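Local coordinates for protein inactive dihydroorotase-like domain (Chaetomium thermophilum, PDB 5NNL) that is of no established function but belongs to the dihydroorotase-like barrel proteins as an inactive member of that group, at residues Q28-T31 / Q32-A36; L59-A62 / Q63-K67; Q114-A117 / H118-W122; V156-K159 / D160-K163; Y259-R263 / L264-P268. All coordinates share one frame; numbering follows the deposited sequence.

Interaction 1. Residues Q28-T31 / Q32-A36; sequences QRVT and QASIA
Gln-32 reaches back along the helix to Gln-28, one turn earlier, and brings its amide nitrogen NE2 to 3.5 Å from Gln-28 CG. Its CG stands beside its own backbone N (chi1 -64°) and the chain beyond is extended, a course that carries the amide back to the earlier glutamine. The two glutamines slant across one another with their amide planes 37° apart, and they touch by van der Waals contact. The polar end of Gln-28 is engaged elsewhere, NE2 donating to Gly-69 O. Underneath run ordinary backbone bonds, among them Gln-32 N to Gln-28 O at 3.0 Å. These residues lie on helix 26-37 of a barrel of alternating strands and helices, packed against strand 39-44. There the buried Thr-31 and Val-30 both meet Ile-42, and Thr-31 OG1 is bonded to Tyr-71 N. One turn on, Ser-34 folds back over the helix. Its OG donates to Val-30 O at 2.8 Å, while Ser-34 N reaches the same oxygen at 2.9 Å from the other face of the carbonyl plane. Val-30 O is thus gripped by two donors of one residue, and the buried serine, its hydroxyl bonded within the helix, also packs on Tyr-39 and Ile-42 of the neighbouring strand.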
loop_
_atom_site.group_PDB
_atom_site.type_symbol
_atom_site.label_atom_id
_atom_site.label_comp_id
_atom_site.label_asym_id
_atom_site.label_seq_id
_atom_site.Cartn_x
_atom_site.Cartn_y
_atom_site.Cartn_z
ATOM N N GLN A 28 7.673 4.328 -13.315
ATOM C CA GLN A 28 9.035 4.759 -13.010
ATOM C C GLN A 28 9.042 5.860 -11.959
ATOM O O GLN A 28 9.743 5.764 -10.945
ATOM C CB GLN A 28 9.741 5.253 -14.276
ATOM C CG GLN A 28 11.023 6.049 -13.980
ATOM C CD GLN A 28 11.831 6.365 -15.222
ATOM O OE1 GLN A 28 11.884 7.514 -15.663
ATOM N NE2 GLN A 28 12.481 5.351 -15.780
ATOM N N ARG A 29 8.275 6.924 -12.193
ATOM C CA ARG A 29 8.314 8.067 -11.290
ATOM C C ARG A 29 7.870 7.679 -9.885
ATOM O O ARG A 29 8.402 8.195 -8.895
ATOM C CB ARG A 29 7.453 9.206 -11.831
ATOM C CG ARG A 29 7.385 10.394 -10.888
ATOM C CD ARG A 29 7.285 11.709 -11.633
ATOM N NE ARG A 29 6.814 12.783 -10.763
ATOM C CZ ARG A 29 6.341 13.947 -11.197
ATOM N NH1 ARG A 29 6.265 14.198 -12.497
ATOM N NH2 ARG A 29 5.936 14.864 -10.328
ATOM N N VAL A 30 6.900 6.768 -9.773
ATOM C CA VAL A 30 6.471 6.315 -8.452
ATOM C C VAL A 30 7.616 5.610 -7.738
ATOM O O VAL A 30 7.795 5.761 -6.525
ATOM C CB VAL A 30 5.227 5.411 -8.568
ATOM C CG1 VAL A 30 4.926 4.707 -7.241
ATOM C CG2 VAL A 30 4.032 6.236 -8.993
ATOM N N THR A 31 8.411 4.827 -8.474
ATOM C CA THR A 31 9.560 4.174 -7.855
ATOM C C THR A 31 10.624 5.186 -7.450
ATOM O O THR A 31 11.381 4.934 -6.506
ATOM C CB THR A 31 10.157 3.124 -8.796
ATOM O OG1 THR A 31 10.666 3.755 -9.980
ATOM C CG2 THR A 31 9.112 2.090 -9.171
ATOM N N GLN A 32 10.701 6.327 -8.141
ATOM C CA GLN A 32 11.627 7.385 -7.742
ATOM C C GLN A 32 11.234 7.964 -6.392
ATOM O O GLN A 32 12.039 8.001 -5.455
ATOM C CB GLN A 32 11.654 8.506 -8.786
ATOM C CG GLN A 32 12.170 8.120 -10.155
ATOM C CD GLN A 32 12.108 9.281 -11.140
ATOM O OE1 GLN A 32 12.060 10.447 -10.742
ATOM N NE2 GLN A 32 12.112 8.966 -12.431
ATOM N N ALA A 33 9.996 8.449 -6.290
ATOM C CA ALA A 33 9.523 9.023 -5.038
ATOM C C ALA A 33 9.511 7.990 -3.921
ATOM O O ALA A 33 9.685 8.342 -2.749
ATOM C CB ALA A 33 8.127 9.619 -5.232
ATOM N N SER A 34 9.310 6.713 -4.258
ATOM C CA SER A 34 9.328 5.670 -3.239
ATOM C C SER A 34 10.718 5.516 -2.631
ATOM O O SER A 34 10.879 5.578 -1.406
ATOM C CB SER A 34 8.850 4.346 -3.833
ATOM O OG SER A 34 7.459 4.378 -4.100
ATOM N N ILE A 35 11.742 5.321 -3.468
ATOM C CA ILE A 35 13.086 5.113 -2.935
ATOM C C ILE A 35 13.549 6.355 -2.185
ATOM O O ILE A 35 14.217 6.260 -1.149
ATOM C CB ILE A 35 14.067 4.715 -4.058
ATOM C CG1 ILE A 35 15.356 4.129 -3.466
ATOM C CG2 ILE A 35 14.406 5.901 -4.973
ATOM C CD1 ILE A 35 15.177 2.786 -2.792
ATOM N N ALA A 36 13.171 7.537 -2.674
ATOM C CA ALA A 36 13.526 8.769 -1.982
ATOM C C ALA A 36 12.875 8.852 -0.607
ATOM O O ALA A 36 13.395 9.528 0.287
ATOM C CB ALA A 36 13.124 9.979 -2.825
#

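Interaction 2. Residues L59-A62 / Q63-K67; sequences LKVA and QQNSK
Successive one-turn bonds carry the backbone from Leu-59 to Asn-65: Gln-63 N meets Leu-59 O at 2.9 Å, Gln-64 N meets Lys-60 O at 2.8 Å, and Asn-65 N meets Val-61 O at 3.1 Å. On this frame Gln-63 makes most of the side-chain contact. Its CG lies beside the backbone N (chi1 -70°), which sends the extended chain back along the helix until the amide settles between two earlier residues. NE2 comes against Leu-59 CG at 3.7 Å and OE1 against Lys-60 CG at 3.6 Å, both pairs crossing at a slant. NE2 takes its hydrogen bond further off, at Glu-94 OE1. Helix 56-64 is the helix of the beta-alpha-beta unit formed with strands 39-44 and 73-79, and Leu-59, Ala-62 and Gln-63 all rest on Leu-76 of the latter strand. Gln-64 is bent at chi2, and this curls NE2 back to Lys-60 O at 3.0 Å in a weak bond. Val-61 and Asn-65 lie alongside each other, while the buried amide of Asn-65 is fixed by Thr-21 O, Leu-19 O and Ser-24 N. Ser-66 OG donates in plane to a lone pair of Gln-63 O at 2.6 Å, and Ser-66 N bonds to the same oxygen.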
loop_
_atom_site.group_PDB
_atom_site.type_symbol
_atom_site.label_atom_id
_atom_site.label_comp_id
_atom_site.label_asym_id
_atom_site.label_seq_id
_atom_site.Cartn_x
_atom_site.Cartn_y
_atom_site.Cartn_z
ATOM N N LEU A 59 -1.560 -7.047 -18.013
ATOM C CA LEU A 59 -0.306 -7.337 -17.330
ATOM C C LEU A 59 0.892 -6.906 -18.165
ATOM O O LEU A 59 1.840 -6.309 -17.642
ATOM C CB LEU A 59 -0.227 -8.830 -17.016
ATOM C CG LEU A 59 0.993 -9.308 -16.237
ATOM C CD1 LEU A 59 1.111 -8.639 -14.871
ATOM C CD2 LEU A 59 0.902 -10.800 -16.074
ATOM N N LYS A 60 0.863 -7.190 -19.471
ATOM C CA LYS A 60 2.028 -6.931 -20.314
ATOM C C LYS A 60 2.279 -5.439 -20.482
ATOM O O LYS A 60 3.436 -5.003 -20.522
ATOM C CB LYS A 60 1.855 -7.603 -21.677
ATOM C CG LYS A 60 2.657 -8.885 -21.821
ATOM C CD LYS A 60 2.585 -9.455 -23.231
ATOM C CE LYS A 60 3.935 -10.010 -23.670
ATOM N NZ LYS A 60 4.523 -10.954 -22.674
ATOM N N VAL A 61 1.218 -4.639 -20.595
ATOM C CA VAL A 61 1.399 -3.192 -20.678
ATOM C C VAL A 61 2.081 -2.680 -19.416
ATOM O O VAL A 61 3.019 -1.877 -19.480
ATOM C CB VAL A 61 0.050 -2.490 -20.919
ATOM C CG1 VAL A 61 0.242 -0.980 -21.020
ATOM C CG2 VAL A 61 -0.614 -3.023 -22.184
ATOM N N ALA A 62 1.622 -3.140 -18.250
ATOM C CA ALA A 62 2.272 -2.760 -17.001
ATOM C C ALA A 62 3.726 -3.213 -16.988
ATOM O O ALA A 62 4.613 -2.469 -16.551
ATOM C CB ALA A 62 1.513 -3.354 -15.815
ATOM N N GLN A 63 3.991 -4.426 -17.478
ATOM C CA GLN A 63 5.355 -4.943 -17.488
ATOM C C GLN A 63 6.251 -4.121 -18.405
ATOM O O GLN A 63 7.399 -3.819 -18.058
ATOM C CB GLN A 63 5.350 -6.410 -17.914
ATOM C CG GLN A 63 4.748 -7.348 -16.882
ATOM C CD GLN A 63 4.540 -8.755 -17.407
ATOM O OE1 GLN A 63 4.315 -8.960 -18.600
ATOM N NE2 GLN A 63 4.616 -9.733 -16.513
ATOM N N GLN A 64 5.743 -3.747 -19.583
ATOM C CA GLN A 64 6.532 -2.926 -20.497
ATOM C C GLN A 64 6.903 -1.594 -19.858
ATOM O O GLN A 64 8.030 -1.112 -20.021
ATOM C CB GLN A 64 5.764 -2.693 -21.801
ATOM C CG GLN A 64 6.445 -3.274 -23.032
ATOM C CD GLN A 64 6.597 -4.782 -22.964
ATOM O OE1 GLN A 64 7.674 -5.322 -23.223
ATOM N NE2 GLN A 64 5.512 -5.473 -22.622
ATOM N N ASN A 65 5.969 -0.984 -19.124
ATOM C CA ASN A 65 6.233 0.303 -18.493
ATOM C C ASN A 65 7.345 0.237 -17.453
ATOM O O ASN A 65 7.818 1.290 -17.013
ATOM C CB ASN A 65 4.951 0.837 -17.860
ATOM C CG ASN A 65 3.980 1.373 -18.891
ATOM O OD1 ASN A 65 4.389 1.945 -19.901
ATOM N ND2 ASN A 65 2.689 1.186 -18.647
ATOM N N SER A 66 7.771 -0.960 -17.051
ATOM C CA SER A 66 8.905 -1.117 -16.152
ATOM C C SER A 66 10.229 -1.259 -16.889
ATOM O O SER A 66 11.287 -1.170 -16.255
ATOM C CB SER A 66 8.711 -2.347 -15.262
ATOM O OG SER A 66 9.004 -3.537 -15.977
ATOM N N LYS A 67 10.199 -1.473 -18.206
ATOM C CA LYS A 67 11.419 -1.790 -18.939
ATOM C C LYS A 67 12.334 -0.581 -19.070
ATOM O O LYS A 67 13.553 -0.743 -19.194
ATOM C CB LYS A 67 11.061 -2.349 -20.316
ATOM C CG LYS A 67 10.339 -3.685 -20.255
ATOM C CD LYS A 67 11.261 -4.813 -19.781
ATOM C CE LYS A 67 10.530 -5.856 -18.943
ATOM N NZ LYS A 67 10.653 -7.224 -19.520
#

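Interaction 3. Residues Q114-A117 / H118-W122; sequences QVEA and HFDAW
Glu-116 turns CG away from its backbone N (chi1 168°) and then bends at chi2 (65°), a course that swings its carboxylate forward over the next helical turn. Asp-120 has CG beside its own N and leans back to meet it. Glu-116 OE2 thereby comes to 2.7 Å from Asp-120 OD1, with the carboxylate planes turned 77° apart. Two acid oxygens so close suggest that one of the groups may carry a proton, which would relieve the repulsion between like charges; the positions of the atoms do not settle this. The other oxygen, Glu-116 OE1, is hydrogen-bonded to His-147 NE2, so the pair sits in a small polar cluster at the partly exposed side of the helix. On another flank the contact is apolar. Val-115 and Phe-119 lie side by side, and the valine CG1 touches Phe-119 CE1 at 3.6 Å. Val-115 O lies in the plane of the phenyl ring, at its edge, 3.4 Å from Phe-119 CD1, while the same oxygen accepts Phe-119 N at 3.1 Å. His-118 likewise turns an edge to the backbone, its CD2 standing 3.1 Å from Gln-114 O, and its NE2 is bonded to Thr-81 O. Helix 111-121 is thus lodged among its neighbours: Val-115 and Phe-119 pack on Ile-140 of helix 134-146 and on Ile-100 of strand 98-100, and His-118 reaches Ile-88 of helix 85-89 and Leu-98 of that strand.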
loop_
_atom_site.group_PDB
_atom_site.type_symbol
_atom_site.label_atom_id
_atom_site.label_comp_id
_atom_site.label_asym_id
_atom_site.label_seq_id
_atom_site.Cartn_x
_atom_site.Cartn_y
_atom_site.Cartn_z
ATOM N N GLN A 114 -18.750 -15.941 -7.224
ATOM C CA GLN A 114 -17.704 -15.386 -8.078
ATOM C C GLN A 114 -16.365 -15.349 -7.353
ATOM O O GLN A 114 -15.324 -15.667 -7.938
ATOM C CB GLN A 114 -18.089 -13.984 -8.547
ATOM C CG GLN A 114 -19.443 -13.895 -9.226
ATOM C CD GLN A 114 -19.864 -12.465 -9.484
ATOM O OE1 GLN A 114 -19.145 -11.703 -10.132
ATOM N NE2 GLN A 114 -21.027 -12.087 -8.963
ATOM N N VAL A 115 -16.372 -14.957 -6.078
ATOM C CA VAL A 115 -15.133 -14.928 -5.309
ATOM C C VAL A 115 -14.646 -16.346 -5.040
ATOM O O VAL A 115 -13.439 -16.615 -5.049
ATOM C CB VAL A 115 -15.333 -14.130 -4.006
ATOM C CG1 VAL A 115 -14.108 -14.238 -3.098
ATOM C CG2 VAL A 115 -15.618 -12.667 -4.325
ATOM N N GLU A 116 -15.574 -17.278 -4.804
ATOM C CA GLU A 116 -15.187 -18.664 -4.559
ATOM C C GLU A 116 -14.403 -19.234 -5.732
ATOM O O GLU A 116 -13.478 -20.029 -5.532
ATOM C CB GLU A 116 -16.432 -19.516 -4.283
ATOM C CG GLU A 116 -16.206 -21.033 -4.302
ATOM C CD GLU A 116 -15.296 -21.517 -3.189
ATOM O OE1 GLU A 116 -15.014 -20.733 -2.262
ATOM O OE2 GLU A 116 -14.865 -22.690 -3.238
ATOM N N ALA A 117 -14.754 -18.841 -6.959
ATOM C CA ALA A 117 -14.049 -19.346 -8.132
ATOM C C ALA A 117 -12.565 -19.006 -8.062
ATOM O O ALA A 117 -11.707 -19.872 -8.262
ATOM C CB ALA A 117 -14.684 -18.778 -9.403
ATOM N N HIS A 118 -12.245 -17.746 -7.753
ATOM C CA HIS A 118 -10.847 -17.349 -7.611
ATOM C C HIS A 118 -10.166 -18.119 -6.487
ATOM O O HIS A 118 -9.026 -18.573 -6.638
ATOM C CB HIS A 118 -10.757 -15.844 -7.365
ATOM C CG HIS A 118 -11.264 -15.014 -8.502
ATOM N ND1 HIS A 118 -10.446 -14.555 -9.513
ATOM C CD2 HIS A 118 -12.505 -14.556 -8.788
ATOM C CE1 HIS A 118 -11.162 -13.852 -10.372
ATOM N NE2 HIS A 118 -12.415 -13.836 -9.955
ATOM N N PHE A 119 -10.849 -18.280 -5.349
ATOM C CA PHE A 119 -10.289 -19.077 -4.261
ATOM C C PHE A 119 -9.995 -20.508 -4.700
ATOM O O PHE A 119 -9.063 -21.136 -4.183
ATOM C CB PHE A 119 -11.238 -19.077 -3.063
ATOM C CG PHE A 119 -10.990 -17.960 -2.099
ATOM C CD1 PHE A 119 -11.401 -16.673 -2.390
ATOM C CD2 PHE A 119 -10.351 -18.201 -0.899
ATOM C CE1 PHE A 119 -11.176 -15.646 -1.503
ATOM C CE2 PHE A 119 -10.122 -17.181 -0.006
ATOM C CZ PHE A 119 -10.536 -15.899 -0.306
ATOM N N ASP A 120 -10.782 -21.043 -5.639
ATOM C CA ASP A 120 -10.524 -22.374 -6.183
ATOM C C ASP A 120 -9.388 -22.385 -7.203
ATOM O O ASP A 120 -8.662 -23.381 -7.304
ATOM C CB ASP A 120 -11.794 -22.928 -6.834
ATOM C CG ASP A 120 -12.931 -23.094 -5.848
ATOM O OD1 ASP A 120 -12.655 -23.338 -4.655
ATOM O OD2 ASP A 120 -14.101 -22.985 -6.267
ATOM N N ALA A 121 -9.223 -21.304 -7.968
ATOM C CA ALA A 121 -8.265 -21.254 -9.067
ATOM C C ALA A 121 -6.922 -20.646 -8.680
ATOM O O ALA A 121 -5.951 -20.801 -9.429
ATOM C CB ALA A 121 -8.858 -20.455 -10.231
ATOM N N TRP A 122 -6.836 -19.968 -7.538
ATOM C CA TRP A 122 -5.627 -19.235 -7.181
ATOM C C TRP A 122 -4.763 -20.056 -6.226
ATOM O O TRP A 122 -5.294 -20.719 -5.332
ATOM C CB TRP A 122 -5.997 -17.900 -6.531
ATOM C CG TRP A 122 -4.841 -16.997 -6.212
ATOM C CD1 TRP A 122 -4.258 -16.818 -4.994
ATOM C CD2 TRP A 122 -4.143 -16.135 -7.122
ATOM N NE1 TRP A 122 -3.240 -15.900 -5.087
ATOM C CE2 TRP A 122 -3.147 -15.468 -6.384
ATOM C CE3 TRP A 122 -4.265 -15.865 -8.488
ATOM C CZ2 TRP A 122 -2.274 -14.550 -6.967
ATOM C CZ3 TRP A 122 -3.397 -14.952 -9.066
ATOM C CH2 TRP A 122 -2.415 -14.306 -8.305
#

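Interaction 4. Residues V156-K159 / D160-K163; sequences VTTK and DDIK
Thr-158 caps the start of helix 159-170, its OG1 accepting Asp-161 N at 3.0 Å with an N-H...O angle of 153°. The hydroxyl lies between the backbone N and the carbonyl carbon (chi1 64°), and this turns it toward the first turn of the helix, where Asp-161 CB packs tightly on it, 3.2 Å from Thr-158 OG1. Thr-158 O adds a backbone bond from Ile-162 N at 3.1 Å, so the N-cap residue holds the opening turn twice. Next to it the buried Val-156 sets CG1 against Ile-162 CD1, the two side chains crossing at about a right angle; both rest on Cys-177 of strand 175-180. A water fills in where the loop turns into the helix, accepting from Thr-157 N at 2.9 Å and donating to Asp-161 OD2 at 2.8 Å. The outer side, with the exposed Asp-160 and Lys-163, is looser. Lys-159 and Lys-163 run alongside each other and touch only through their aliphatic chains, after which Lys-159 forms a salt bridge to Glu-201. Asp-161 OD1 accepts from Thr-134 N, so its carboxylate is held through both oxygens. Its place at the N-terminal end of a helix, where backbone N-H groups of the first turn point back along the axis, would be expected to favour the negative charge.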
loop_
_atom_site.group_PDB
_atom_site.type_symbol
_atom_site.label_atom_id
_atom_site.label_comp_id
_atom_site.label_asym_id
_atom_site.label_seq_id
_atom_site.Cartn_x
_atom_site.Cartn_y
_atom_site.Cartn_z
ATOM N N VAL A 156 -8.385 -0.572 5.753
ATOM C CA VAL A 156 -9.437 -0.597 6.759
ATOM C C VAL A 156 -9.649 0.815 7.289
ATOM O O VAL A 156 -8.692 1.557 7.549
ATOM C CB VAL A 156 -9.097 -1.581 7.891
ATOM C CG1 VAL A 156 -10.235 -1.634 8.907
ATOM C CG2 VAL A 156 -8.833 -2.981 7.324
ATOM N N THR A 157 -10.919 1.196 7.436
ATOM C CA THR A 157 -11.283 2.558 7.801
ATOM C C THR A 157 -12.311 2.660 8.921
ATOM O O THR A 157 -12.376 3.714 9.562
ATOM C CB THR A 157 -11.833 3.311 6.576
ATOM O OG1 THR A 157 -10.957 3.127 5.455
ATOM C CG2 THR A 157 -11.950 4.801 6.864
ATOM N N THR A 158 -13.104 1.625 9.188
ATOM C CA THR A 158 -14.230 1.742 10.103
ATOM C C THR A 158 -14.012 0.946 11.383
ATOM O O THR A 158 -13.304 -0.065 11.408
ATOM C CB THR A 158 -15.530 1.268 9.445
ATOM O OG1 THR A 158 -15.439 -0.131 9.149
ATOM C CG2 THR A 158 -15.806 2.050 8.164
ATOM N N LYS A 159 -14.653 1.428 12.449
ATOM C CA LYS A 159 -14.725 0.684 13.702
ATOM C C LYS A 159 -15.325 -0.698 13.482
ATOM O O LYS A 159 -14.805 -1.704 13.981
ATOM C CB LYS A 159 -15.560 1.480 14.706
ATOM C CG LYS A 159 -15.801 0.802 16.032
ATOM C CD LYS A 159 -16.670 1.681 16.918
ATOM C CE LYS A 159 -16.653 1.221 18.354
ATOM N NZ LYS A 159 -17.602 2.015 19.197
ATOM N N ASP A 160 -16.436 -0.762 12.745
ATOM C CA ASP A 160 -17.117 -2.031 12.515
ATOM C C ASP A 160 -16.182 -3.058 11.883
ATOM O O ASP A 160 -16.139 -4.219 12.304
ATOM C CB ASP A 160 -18.342 -1.812 11.623
ATOM C CG ASP A 160 -19.453 -1.034 12.318
ATOM O OD1 ASP A 160 -19.504 -1.029 13.565
ATOM O OD2 ASP A 160 -20.292 -0.439 11.607
ATOM N N ASP A 161 -15.425 -2.647 10.862
ATOM C CA ASP A 161 -14.583 -3.605 10.149
ATOM C C ASP A 161 -13.394 -4.049 11.001
ATOM O O ASP A 161 -13.059 -5.239 11.027
ATOM C CB ASP A 161 -14.110 -3.010 8.818
ATOM C CG ASP A 161 -15.182 -3.066 7.729
ATOM O OD1 ASP A 161 -16.288 -3.586 7.988
ATOM O OD2 ASP A 161 -14.915 -2.593 6.606
ATOM N N ILE A 162 -12.754 -3.123 11.720
ATOM C CA ILE A 162 -11.580 -3.521 12.496
ATOM C C ILE A 162 -11.986 -4.433 13.646
ATOM O O ILE A 162 -11.213 -5.308 14.053
ATOM C CB ILE A 162 -10.796 -2.290 12.997
ATOM C CG1 ILE A 162 -9.365 -2.683 13.395
ATOM C CG2 ILE A 162 -11.485 -1.626 14.192
ATOM C CD1 ILE A 162 -8.495 -3.164 12.238
ATOM N N LYS A 163 -13.198 -4.265 14.175
ATOM C CA LYS A 163 -13.659 -5.139 15.247
ATOM C C LYS A 163 -14.013 -6.527 14.728
ATOM O O LYS A 163 -13.802 -7.520 15.432
ATOM C CB LYS A 163 -14.858 -4.518 15.956
ATOM C CG LYS A 163 -14.491 -3.332 16.838
ATOM C CD LYS A 163 -15.603 -2.977 17.801
ATOM C CE LYS A 163 -15.732 -4.017 18.910
ATOM N NZ LYS A 163 -16.629 -3.551 20.001
HETATM O O HOH W 1 -13.061 -0.544 6.663
#

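Interaction 5. Residues Y259-R263 / L264-P268; sequences YVKTR and LHDNP
Helix 257-271 widens into a pi-type turn at 264-266, and Asn-267 N accordingly bonds to Thr-262 O, five residues back, at 2.8 Å. The axes of 259-263 and 264-268, the latter containing this turn, differ by 48°. Pro-268, which has no N-H to offer, sets its CD 3.2 Å from that same Thr-262 O, next to the kink. With the turn widened, Asp-266 lies near Lys-261, five residues earlier, whose chain bends at chi3 and chi4 until NZ donates to the syn lone pair of Asp-266 OD1 at 2.8 Å, a salt bridge. On another side of the helix the guanidinium of Arg-263 is layered. Tyr-259 CE2 lies over the centre of one face, 3.4 Å above it, and Asn-267 ND2 lies over the opposite face, toward its rim, 3.4 Å from Arg-263 NH1, with the amide plane steeply inclined to the guanidinium. NH1 points edge-on to Thr-262 OG1, a nearly straight bond of 3.1 Å in the guanidinium plane. Val-260 and Leu-264 lie side by side on the buried flank, against Leu-243 of helix 242-251. Since NH1 donates to Thr-262 OG1 and Asn-267 ND2 to Asp-214 O, the two close donors serve different acceptors, while the bond from NE to Ile-213 O further fixes the rotation of the guanidinium.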
loop_
_atom_site.group_PDB
_atom_site.type_symbol
_atom_site.label_atom_id
_atom_site.label_comp_id
_atom_site.label_asym_id
_atom_site.label_seq_id
_atom_site.Cartn_x
_atom_site.Cartn_y
_atom_site.Cartn_z
ATOM N N TYR A 259 7.217 -0.463 16.330
ATOM C CA TYR A 259 5.901 -0.622 15.721
ATOM C C TYR A 259 5.920 -0.145 14.275
ATOM O O TYR A 259 5.490 -0.860 13.364
ATOM C CB TYR A 259 4.841 0.138 16.522
ATOM C CG TYR A 259 3.447 -0.109 16.002
ATOM C CD1 TYR A 259 2.933 0.644 14.955
ATOM C CD2 TYR A 259 2.651 -1.110 16.541
ATOM C CE1 TYR A 259 1.666 0.417 14.463
ATOM C CE2 TYR A 259 1.375 -1.346 16.057
ATOM C CZ TYR A 259 0.889 -0.578 15.014
ATOM O OH TYR A 259 -0.374 -0.796 14.517
ATOM N N VAL A 260 6.425 1.066 14.048
ATOM C CA VAL A 260 6.518 1.598 12.693
ATOM C C VAL A 260 7.335 0.663 11.811
ATOM O O VAL A 260 6.955 0.364 10.672
ATOM C CB VAL A 260 7.112 3.016 12.724
ATOM C CG1 VAL A 260 7.323 3.539 11.325
ATOM C CG2 VAL A 260 6.193 3.946 13.507
ATOM N N LYS A 261 8.475 0.188 12.321
ATOM C CA LYS A 261 9.322 -0.696 11.525
ATOM C C LYS A 261 8.583 -1.977 11.160
ATOM O O LYS A 261 8.587 -2.398 9.997
ATOM C CB LYS A 261 10.615 -1.024 12.273
ATOM C CG LYS A 261 11.607 -1.821 11.424
ATOM C CD LYS A 261 12.921 -2.090 12.147
ATOM C CE LYS A 261 12.841 -3.325 13.029
ATOM N NZ LYS A 261 12.824 -4.587 12.237
ATOM N N THR A 262 7.935 -2.611 12.140
ATOM C CA THR A 262 7.230 -3.857 11.857
ATOM C C THR A 262 6.095 -3.633 10.866
ATOM O O THR A 262 5.818 -4.496 10.026
ATOM C CB THR A 262 6.688 -4.476 13.147
ATOM O OG1 THR A 262 5.870 -3.523 13.832
ATOM C CG2 THR A 262 7.818 -4.933 14.059
ATOM N N ARG A 263 5.426 -2.481 10.943
ATOM C CA ARG A 263 4.299 -2.210 10.059
ATOM C C ARG A 263 4.727 -1.786 8.659
ATOM O O ARG A 263 3.900 -1.824 7.740
ATOM C CB ARG A 263 3.396 -1.141 10.683
ATOM C CG ARG A 263 2.270 -1.718 11.530
ATOM C CD ARG A 263 2.781 -2.696 12.578
ATOM N NE ARG A 263 1.689 -3.385 13.255
ATOM C CZ ARG A 263 1.852 -4.231 14.266
ATOM N NH1 ARG A 263 3.066 -4.487 14.730
ATOM N NH2 ARG A 263 0.800 -4.812 14.821
ATOM N N LEU A 264 5.988 -1.398 8.470
ATOM C CA LEU A 264 6.494 -0.998 7.161
ATOM C C LEU A 264 7.631 -1.887 6.673
ATOM O O LEU A 264 8.272 -1.560 5.664
ATOM C CB LEU A 264 6.944 0.467 7.194
ATOM C CG LEU A 264 5.819 1.504 7.245
ATOM C CD1 LEU A 264 6.381 2.914 7.360
ATOM C CD2 LEU A 264 4.903 1.397 6.023
ATOM N N HIS A 265 7.892 -3.009 7.345
ATOM C CA HIS A 265 8.913 -3.939 6.883
ATOM C C HIS A 265 8.618 -5.373 7.317
ATOM O O HIS A 265 8.231 -6.198 6.486
ATOM C CB HIS A 265 10.298 -3.525 7.384
ATOM C CG HIS A 265 11.395 -4.416 6.890
ATOM N ND1 HIS A 265 12.015 -4.226 5.674
ATOM C CD2 HIS A 265 11.952 -5.524 7.429
ATOM C CE1 HIS A 265 12.924 -5.168 5.495
ATOM N NE2 HIS A 265 12.904 -5.970 6.544
ATOM N N ASP A 266 8.797 -5.680 8.604
ATOM C CA ASP A 266 8.717 -7.064 9.073
ATOM C C ASP A 266 7.396 -7.721 8.682
ATOM O O ASP A 266 7.376 -8.775 8.037
ATOM C CB ASP A 266 8.902 -7.113 10.588
ATOM C CG ASP A 266 10.258 -6.610 11.020
ATOM O OD1 ASP A 266 10.456 -5.379 11.058
ATOM O OD2 ASP A 266 11.127 -7.450 11.322
ATOM N N ASN A 267 6.278 -7.116 9.082
ATOM C CA ASN A 267 4.984 -7.752 8.822
ATOM C C ASN A 267 4.637 -7.775 7.346
ATOM O O ASN A 267 4.235 -8.844 6.846
ATOM C CB ASN A 267 3.903 -7.067 9.657
ATOM C CG ASN A 267 4.130 -7.246 11.128
ATOM O OD1 ASN A 267 4.898 -8.113 11.544
ATOM N ND2 ASN A 267 3.475 -6.427 11.929
ATOM N N PRO A 268 4.741 -6.683 6.586
ATOM C CA PRO A 268 4.450 -6.775 5.147
ATOM C C PRO A 268 5.330 -7.779 4.429
ATOM O O PRO A 268 4.903 -8.376 3.434
ATOM C CB PRO A 268 4.688 -5.345 4.636
ATOM C CG PRO A 268 5.431 -4.640 5.718
ATOM C CD PRO A 268 5.066 -5.303 6.999
#

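In the fold
All five contacts are local, four within a helix and one at a loop-to-helix junction, so none closes a long loop, and along the chain they follow in series without nesting or crossing. Interaction 1 comes first, on helix 26-37. Interaction 2 follows on helix 56-64, the centres of interactions 1 and 2 lying about 16 Å apart. Interaction 3 is on helix 111-121. Interaction 4 opens helix 159-170, on the opposite side of the chain's centre from interactions 1 and 2. Residues 259-268 come last, and interaction 5 sets helix 257-271 against both strand 215-217 and strand 3-11, the last and first parallel strands of the barrel. Together they sample much of the barrel's helical surround.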